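Local structure of hypothetical sugar ABC-transporter sugar binding protein (7BVT) at residues A404-Q407 and A408-V412; V380-A383 and F384-I388; L316-F319 and L320-D323; R109-D112 and D113-T116. The protein binds cyclic alpha-maltosyl-1,6-maltose and probably delivers it, as the solute-binding component, to an ABC transporter for sugar uptake. All blocks are in the same frame, centred on the assembly; numbering follows the deposited sequence.

Along the chain the order is contact 4, contact 3, contact 2, contact 1, and they form two touching pairs far apart. Contacts 1 and 2 lie on the successive helices 398-415 and 377-392, centres about 8 Å apart; Val380 against Val409 and Val412, and Glu387 against Ala404 and Ala405, tie these two C-terminal helices together. Contacts 3 and 4, centres about 10 Å apart, tie the start of helix 112-117 to the end of helix 306-319. Centres of contacts 1 and 3 are about 41 Å apart, on opposite sides of the chain's centre. Contact 2 lies close to the sugar site: the side chain of Ser381 is about 8 Å from a bound glucose unit.

Contact 1: A404-Q407 and A408-V412; sequences AAEQ and AVNAV
Glu406 and Asn410 sit one turn apart on the alpha-helix 398-415, the last helix of the chain, and their side chains run side by side in the same direction. The carboxylate and amide planes are turned 41° from each other. CG of Glu406 lies 3.6 Å from ND2 of Asn410, so the flank of one chain meets the amide end of the other. Glu406 reaches this place with CG anti to the backbone N (chi1 175°) and the chain extended beyond it, whereas CG of Asn410 stands beside its own backbone N. Both polar ends are also held from the loop alongside: Glu406 OE1 by Asn223 ND2, and Asn410 OD1 by the backbone N of Ala220. These bonds tie this flank of the helix to the loop.

Beneath the side chains the backbone is regular. The N of Asn410 bonds to O of Glu406 at 2.9 Å, and N of Val409 to O of Ala405 at 3.0 Å. The bond from Ala411 N to Gln407 O is more bent, 137° at the hydrogen. Val409 turns CG2 over the preceding turn, 3.2 Å from Ala405 O, and its other branch, CG1, packs on Val380 of helix 377-392. A water closes the polar pair: it donates to Glu406 OE2 at 2.8 Å and accepts from Asn410 ND2 at 3.0 Å.

Contact 2: V380-A383 and F384-I388; sequences VSLA and FAQEI
The ring of Phe384 swings away from Val380 and Ser381, with CG anti to the backbone N (chi1 180°), and only CB stays close to them, 3.3 Å from Val380 O. One face of the ring carries CG1 of Ile388, one turn further along the helix, 3.6 Å above the plane and over its centre. Phe222 and Phe212 each meet this ring edge-to-face, which makes it part of an aromatic cluster.

A second flat group, the amide of Gln386, meets Leu382 on a different side of the helix. The two side chains cross obliquely: CD1 of Leu382 lies 3.8 Å from NE2 of Gln386, and CG of Leu382 is 4.0 Å from CD of the amide. CG of Gln386 rests 3.4 Å from Leu382 O, the same oxygen that accepts the bond from Gln386 N at 3.0 Å. Trimming Leu382 to an alanine would probably remove the apolar branch beside the Gln386 amide and set it freer to turn. The next backbone bond, Glu387 N to Ala383 O, is weak at 3.4 Å.

Ser381 OG bonds to Glu195, a residue of the sugar pocket, linking this helix to the binding site. Helix 377-392 packs on helix 195-207 through Phe384, Ala385 and Ile388, and on helix 398-415 through Val380 and Glu387.

Contact 3: L316-F319 and L320-D323; sequences LSWF and LEPD
Glu321 folds back against Trp318, and the two side chains cross at about a right angle, with ring and carboxylate planes 55° apart. OE1 of Glu321 lies 4.0 Å from CD1 of the indole, a loose approach, while CG of Glu321 packs closer, 3.4 Å from Ser317 O. The carboxylate is brought there by an extended chain whose CG stands beside the backbone N (chi1 -63°). That N bonds to Trp318 O at 3.1 Å in a nearly straight bond (163° at the hydrogen), although the donor lies above the carbonyl plane.

Leu320 lays CB and CG against the carbonyl of Leu316, its CG 3.3 Å from Leu316 O. Its N is shared between two carbonyls, a weak bond to Leu316 O at 3.0 Å and a better one to Ser317 O at 3.1 Å.

Further out, Gln324 NE2 also bonds to Trp318 O, tying the next helix back to this turn. The rings of Trp318 and Phe319 pack on other parts of the protein: Trp318 meets Tyr51 and Met47 of helix 38-53, and Phe319 meets Trp328 edge-to-face. Leu316 rests on strand 292-301.

Leu320 leaves helical angles and Glu321 takes an extended conformation at the N-cap position. Pro322, which has no N-H to donate, opens the next helix. This is a helix-to-helix break, with i to i+3 bonds closing helix 306-319 where helix 322-332 begins.

Contact 4: R109-D112 and D113-T116; sequences RIPD and DTLT
Pro111 takes an extended conformation (psi 138°) and the chain turns helical from Asp112, so that Pro111 O accepts the first regular helical bond, from Leu115 N, at 3.1 Å and 167° at the hydrogen. The N of Thr114 adds a weak bond to the same oxygen. One residue on, Asp112 O takes a shorter bond from Thr116 N, 2.8 Å, with the donor nearly in line with the C=O; OG1 of Thr116 lies 3.0 Å from that oxygen as well.

The side chains meet through Ile110. Its CG2 branch touches two residues of the first turn, CG2 of Thr114 at 3.7 Å and CG of Leu115 at 3.8 Å, and its chain crosses each of theirs at about a right angle. Ile110 offers this methyl because CG2 is anti to its backbone N, with CG1 beside that N (chi1 -59°). Leu115 lies against it with CG and CD2, CD2 3.9 Å from Ile110 CG2, while CD1 lies by CB and O of Ile110. Putting an alanine at Leu115 would probably open a gap beside Ile110 and leave Val135 of strand 131-136, which both residues touch, less well covered. The methyl CG2 of Thr114 is the branch that meets Ile110, and its OG1 is on the side of the Pro111 ring.

Further back, Arg109 forms a salt bridge with Asp310 of helix 306-319, while Ile110 and Pro111 pack on Ser317 of that helix. This helix N-terminus is closed by a hydrophobic staple, in which Ile110, just before the N-cap Pro111, packs on Leu115, the fourth residue after the cap.

Contact 1: A404-Q407 and A408-V412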
# COMPACT_ATOMS: atom_id res chain seq x y z
N ALA A 404 -6.17 12.79 21.72
CA ALA A 404 -6.63 11.45 22.16
C ALA A 404 -5.90 10.39 21.34
O ALA A 404 -5.38 9.41 21.90
CB ALA A 404 -8.12 11.33 22.07
N ALA A 405 -5.79 10.58 20.02
CA ALA A 405 -5.09 9.62 19.16
C ALA A 405 -3.62 9.50 19.57
O ALA A 405 -3.11 8.38 19.60
CB ALA A 405 -5.22 10.01 17.71
N GLU A 406 -2.95 10.58 19.89
CA GLU A 406 -1.54 10.57 20.35
C GLU A 406 -1.39 9.79 21.67
O GLU A 406 -0.43 9.00 21.83
CB GLU A 406 -1.01 12.00 20.52
CG GLU A 406 0.40 12.08 21.11
CD GLU A 406 0.94 13.49 21.14
OE1 GLU A 406 0.20 14.39 21.62
OE2 GLU A 406 2.09 13.74 20.63
N GLN A 407 -2.28 10.06 22.62
CA GLN A 407 -2.35 9.29 23.89
C GLN A 407 -2.50 7.81 23.66
O GLN A 407 -1.81 7.05 24.39
CB GLN A 407 -3.69 9.51 24.59
CG GLN A 407 -3.59 10.18 25.88
CD GLN A 407 -3.52 11.62 25.50
OE1 GLN A 407 -2.41 12.10 25.25
NE2 GLN A 407 -4.71 12.26 25.51
N ALA A 408 -3.46 7.39 22.83
CA ALA A 408 -3.79 5.98 22.61
C ALA A 408 -2.55 5.35 21.97
O ALA A 408 -2.13 4.26 22.41
CB ALA A 408 -5.03 5.86 21.77
N VAL A 409 -2.03 5.97 20.92
CA VAL A 409 -0.88 5.41 20.15
C VAL A 409 0.34 5.29 21.07
O VAL A 409 1.01 4.24 21.12
CB VAL A 409 -0.58 6.25 18.90
CG1 VAL A 409 0.78 5.88 18.33
CG2 VAL A 409 -1.69 6.09 17.90
N ASN A 410 0.63 6.33 21.84
CA ASN A 410 1.84 6.34 22.71
C ASN A 410 1.68 5.25 23.77
O ASN A 410 2.72 4.62 24.10
CB ASN A 410 2.07 7.70 23.36
CG ASN A 410 2.70 8.69 22.41
OD1 ASN A 410 3.09 8.31 21.32
ND2 ASN A 410 2.76 9.94 22.81
N ALA A 411 0.46 4.95 24.22
CA ALA A 411 0.26 3.98 25.31
C ALA A 411 0.59 2.61 24.73
O ALA A 411 1.18 1.79 25.42
CB ALA A 411 -1.13 3.99 25.84
N VAL A 412 0.20 2.39 23.48
CA VAL A 412 0.41 1.12 22.74
C VAL A 412 1.91 0.97 22.48
O VAL A 412 2.47 -0.13 22.74
CB VAL A 412 -0.42 1.10 21.44
CG1 VAL A 412 0.08 0.02 20.49
CG2 VAL A 412 -1.88 0.90 21.76
O HOH W 1 4.11 11.79 20.86

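Contact 2: V380-A383 and F384-I388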
# COMPACT_ATOMS: atom_id res chain seq x y z
N VAL A 380 -1.35 -0.05 16.94
CA VAL A 380 -1.22 1.41 16.75
C VAL A 380 -2.33 1.89 15.82
O VAL A 380 -3.00 2.91 16.09
CB VAL A 380 0.17 1.78 16.24
CG1 VAL A 380 0.23 3.22 15.72
CG2 VAL A 380 1.20 1.57 17.34
N SER A 381 -2.49 1.23 14.69
CA SER A 381 -3.40 1.70 13.64
C SER A 381 -4.85 1.66 14.12
O SER A 381 -5.61 2.63 13.91
CB SER A 381 -3.23 0.92 12.38
OG SER A 381 -4.18 1.35 11.41
N LEU A 382 -5.25 0.60 14.84
CA LEU A 382 -6.62 0.54 15.40
C LEU A 382 -6.79 1.60 16.48
O LEU A 382 -7.83 2.26 16.42
CB LEU A 382 -6.88 -0.86 15.96
CG LEU A 382 -8.32 -1.13 16.38
CD1 LEU A 382 -9.34 -0.82 15.29
CD2 LEU A 382 -8.42 -2.59 16.83
N ALA A 383 -5.80 1.81 17.37
CA ALA A 383 -5.92 2.81 18.46
C ALA A 383 -6.10 4.19 17.81
O ALA A 383 -6.98 4.96 18.22
CB ALA A 383 -4.76 2.81 19.39
N PHE A 384 -5.31 4.44 16.77
CA PHE A 384 -5.33 5.71 16.03
C PHE A 384 -6.69 5.89 15.41
O PHE A 384 -7.29 6.96 15.62
CB PHE A 384 -4.25 5.75 14.95
CG PHE A 384 -4.20 7.01 14.15
CD1 PHE A 384 -3.58 8.15 14.63
CD2 PHE A 384 -4.67 7.00 12.84
CE1 PHE A 384 -3.50 9.28 13.83
CE2 PHE A 384 -4.61 8.13 12.07
CZ PHE A 384 -4.07 9.28 12.57
N ALA A 385 -7.14 4.92 14.62
CA ALA A 385 -8.37 5.02 13.82
C ALA A 385 -9.58 5.25 14.74
O ALA A 385 -10.44 6.07 14.42
CB ALA A 385 -8.55 3.78 12.96
N GLN A 386 -9.63 4.57 15.89
CA GLN A 386 -10.81 4.70 16.78
C GLN A 386 -10.88 6.12 17.34
O GLN A 386 -11.99 6.63 17.54
CB GLN A 386 -10.80 3.61 17.85
CG GLN A 386 -11.16 2.28 17.22
CD GLN A 386 -11.10 1.14 18.21
OE1 GLN A 386 -10.30 1.16 19.15
NE2 GLN A 386 -11.91 0.13 17.94
N GLU A 387 -9.76 6.76 17.61
CA GLU A 387 -9.80 8.11 18.19
C GLU A 387 -10.13 9.09 17.08
O GLU A 387 -10.90 10.03 17.31
CB GLU A 387 -8.51 8.47 18.90
CG GLU A 387 -8.27 7.66 20.15
CD GLU A 387 -9.23 7.92 21.30
OE1 GLU A 387 -10.14 8.75 21.16
OE2 GLU A 387 -9.01 7.32 22.40
N ILE A 388 -9.53 8.90 15.91
CA ILE A 388 -9.74 9.90 14.83
C ILE A 388 -11.21 9.83 14.42
O ILE A 388 -11.75 10.86 14.07
CB ILE A 388 -8.79 9.63 13.65
CG1 ILE A 388 -7.32 9.84 14.05
CG2 ILE A 388 -9.16 10.45 12.43
CD1 ILE A 388 -6.92 11.25 14.37

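Contact 3: L316-F319 and L320-D323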
# COMPACT_ATOMS: atom_id res chain seq x y z
N LEU A 316 14.86 -15.12 -5.48
CA LEU A 316 14.37 -13.72 -5.29
C LEU A 316 15.19 -12.79 -6.19
O LEU A 316 14.63 -11.87 -6.78
CB LEU A 316 14.46 -13.35 -3.81
CG LEU A 316 13.52 -14.05 -2.84
CD1 LEU A 316 13.66 -13.50 -1.44
CD2 LEU A 316 12.08 -13.98 -3.28
N SER A 317 16.50 -13.02 -6.32
CA SER A 317 17.36 -12.17 -7.19
C SER A 317 16.84 -12.26 -8.63
O SER A 317 16.70 -11.25 -9.30
CB SER A 317 18.82 -12.58 -7.12
OG SER A 317 19.34 -12.44 -5.78
N TRP A 318 16.52 -13.47 -9.08
CA TRP A 318 16.02 -13.65 -10.47
C TRP A 318 14.67 -12.95 -10.62
O TRP A 318 14.45 -12.25 -11.63
CB TRP A 318 15.98 -15.15 -10.79
CG TRP A 318 15.38 -15.41 -12.13
CD1 TRP A 318 16.03 -15.48 -13.33
CD2 TRP A 318 13.99 -15.69 -12.40
NE1 TRP A 318 15.13 -15.70 -14.34
CE2 TRP A 318 13.89 -15.89 -13.80
CE3 TRP A 318 12.81 -15.80 -11.63
CZ2 TRP A 318 12.68 -16.08 -14.44
CZ3 TRP A 318 11.62 -16.07 -12.26
CH2 TRP A 318 11.57 -16.26 -13.64
N PHE A 319 13.81 -13.15 -9.65
CA PHE A 319 12.47 -12.53 -9.62
C PHE A 319 12.58 -11.01 -9.71
O PHE A 319 11.70 -10.37 -10.28
CB PHE A 319 11.70 -12.97 -8.38
CG PHE A 319 10.21 -12.83 -8.58
CD1 PHE A 319 9.51 -13.73 -9.36
CD2 PHE A 319 9.52 -11.81 -7.95
CE1 PHE A 319 8.14 -13.63 -9.49
CE2 PHE A 319 8.14 -11.73 -8.08
CZ PHE A 319 7.46 -12.63 -8.87
N LEU A 320 13.67 -10.43 -9.19
CA LEU A 320 13.83 -8.95 -9.11
C LEU A 320 14.66 -8.39 -10.27
O LEU A 320 14.96 -7.20 -10.26
CB LEU A 320 14.44 -8.62 -7.74
CG LEU A 320 13.45 -8.77 -6.58
CD1 LEU A 320 14.13 -8.64 -5.24
CD2 LEU A 320 12.28 -7.78 -6.69
N GLU A 321 15.04 -9.21 -11.25
CA GLU A 321 15.72 -8.66 -12.46
C GLU A 321 14.68 -7.90 -13.27
O GLU A 321 13.47 -8.26 -13.26
CB GLU A 321 16.37 -9.78 -13.27
CG GLU A 321 17.46 -10.49 -12.50
CD GLU A 321 18.15 -11.63 -13.21
OE1 GLU A 321 17.74 -11.97 -14.34
OE2 GLU A 321 19.10 -12.17 -12.62
N PRO A 322 15.10 -6.85 -14.01
CA PRO A 322 14.14 -6.00 -14.71
C PRO A 322 13.18 -6.77 -15.63
O PRO A 322 11.98 -6.45 -15.68
CB PRO A 322 15.02 -5.02 -15.50
CG PRO A 322 16.36 -5.04 -14.82
CD PRO A 322 16.49 -6.37 -14.10
N ASP A 323 13.70 -7.73 -16.40
CA ASP A 323 12.82 -8.47 -17.34
C ASP A 323 11.69 -9.16 -16.59
O ASP A 323 10.55 -9.18 -17.13
CB ASP A 323 13.58 -9.51 -18.16
CG ASP A 323 14.49 -8.89 -19.21
OD1 ASP A 323 14.49 -7.64 -19.35
OD2 ASP A 323 15.15 -9.70 -19.90

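Contact 4: R109-D112 and D113-T116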
# COMPACT_ATOMS: atom_id res chain seq x y z
N ARG A 109 23.21 -11.13 -0.44
CA ARG A 109 22.60 -12.35 -1.06
C ARG A 109 21.92 -11.94 -2.36
O ARG A 109 22.10 -12.60 -3.38
CB ARG A 109 21.64 -13.01 -0.07
CG ARG A 109 22.27 -13.45 1.24
CD ARG A 109 21.39 -14.39 2.06
NE ARG A 109 21.79 -14.41 3.50
CZ ARG A 109 22.75 -15.17 3.99
NH1 ARG A 109 23.37 -16.06 3.24
NH2 ARG A 109 23.07 -15.10 5.27
N ILE A 110 21.17 -10.88 -2.35
CA ILE A 110 20.60 -10.26 -3.57
C ILE A 110 21.60 -9.23 -4.07
O ILE A 110 22.14 -8.49 -3.24
CB ILE A 110 19.21 -9.68 -3.25
CG1 ILE A 110 18.29 -10.79 -2.73
CG2 ILE A 110 18.66 -8.92 -4.43
CD1 ILE A 110 16.87 -10.32 -2.41
N PRO A 111 21.84 -9.09 -5.37
CA PRO A 111 22.86 -8.16 -5.85
C PRO A 111 22.62 -6.74 -5.34
O PRO A 111 21.49 -6.23 -5.29
CB PRO A 111 22.74 -8.20 -7.37
CG PRO A 111 22.28 -9.62 -7.60
CD PRO A 111 21.27 -9.84 -6.50
N ASP A 112 23.70 -6.10 -4.93
CA ASP A 112 23.64 -4.73 -4.43
C ASP A 112 22.89 -3.83 -5.41
O ASP A 112 22.01 -2.99 -4.98
CB ASP A 112 25.05 -4.17 -4.20
CG ASP A 112 26.00 -4.92 -3.27
OD1 ASP A 112 25.61 -5.87 -2.56
OD2 ASP A 112 27.16 -4.49 -3.21
N ASP A 113 23.16 -3.93 -6.72
CA ASP A 113 22.51 -3.01 -7.70
C ASP A 113 21.00 -3.27 -7.77
O ASP A 113 20.24 -2.34 -7.99
CB ASP A 113 23.15 -3.07 -9.08
CG ASP A 113 24.58 -2.50 -9.11
OD1 ASP A 113 25.02 -1.98 -8.08
OD2 ASP A 113 25.23 -2.64 -10.16
N THR A 114 20.56 -4.50 -7.54
CA THR A 114 19.11 -4.79 -7.50
C THR A 114 18.51 -4.07 -6.28
O THR A 114 17.54 -3.36 -6.41
CB THR A 114 18.85 -6.30 -7.41
OG1 THR A 114 19.22 -6.81 -8.72
CG2 THR A 114 17.41 -6.60 -7.08
N LEU A 115 19.14 -4.27 -5.11
CA LEU A 115 18.57 -3.67 -3.87
C LEU A 115 18.60 -2.13 -3.96
O LEU A 115 17.63 -1.49 -3.54
CB LEU A 115 19.30 -4.24 -2.65
CG LEU A 115 19.05 -5.71 -2.35
CD1 LEU A 115 19.86 -6.17 -1.16
CD2 LEU A 115 17.57 -5.93 -2.12
N THR A 116 19.61 -1.54 -4.56
CA THR A 116 19.68 -0.06 -4.75
C THR A 116 18.53 0.43 -5.63
O THR A 116 17.97 1.48 -5.35
CB THR A 116 21.01 0.38 -5.41
OG1 THR A 116 22.00 -0.03 -4.47
CG2 THR A 116 21.00 1.88 -5.63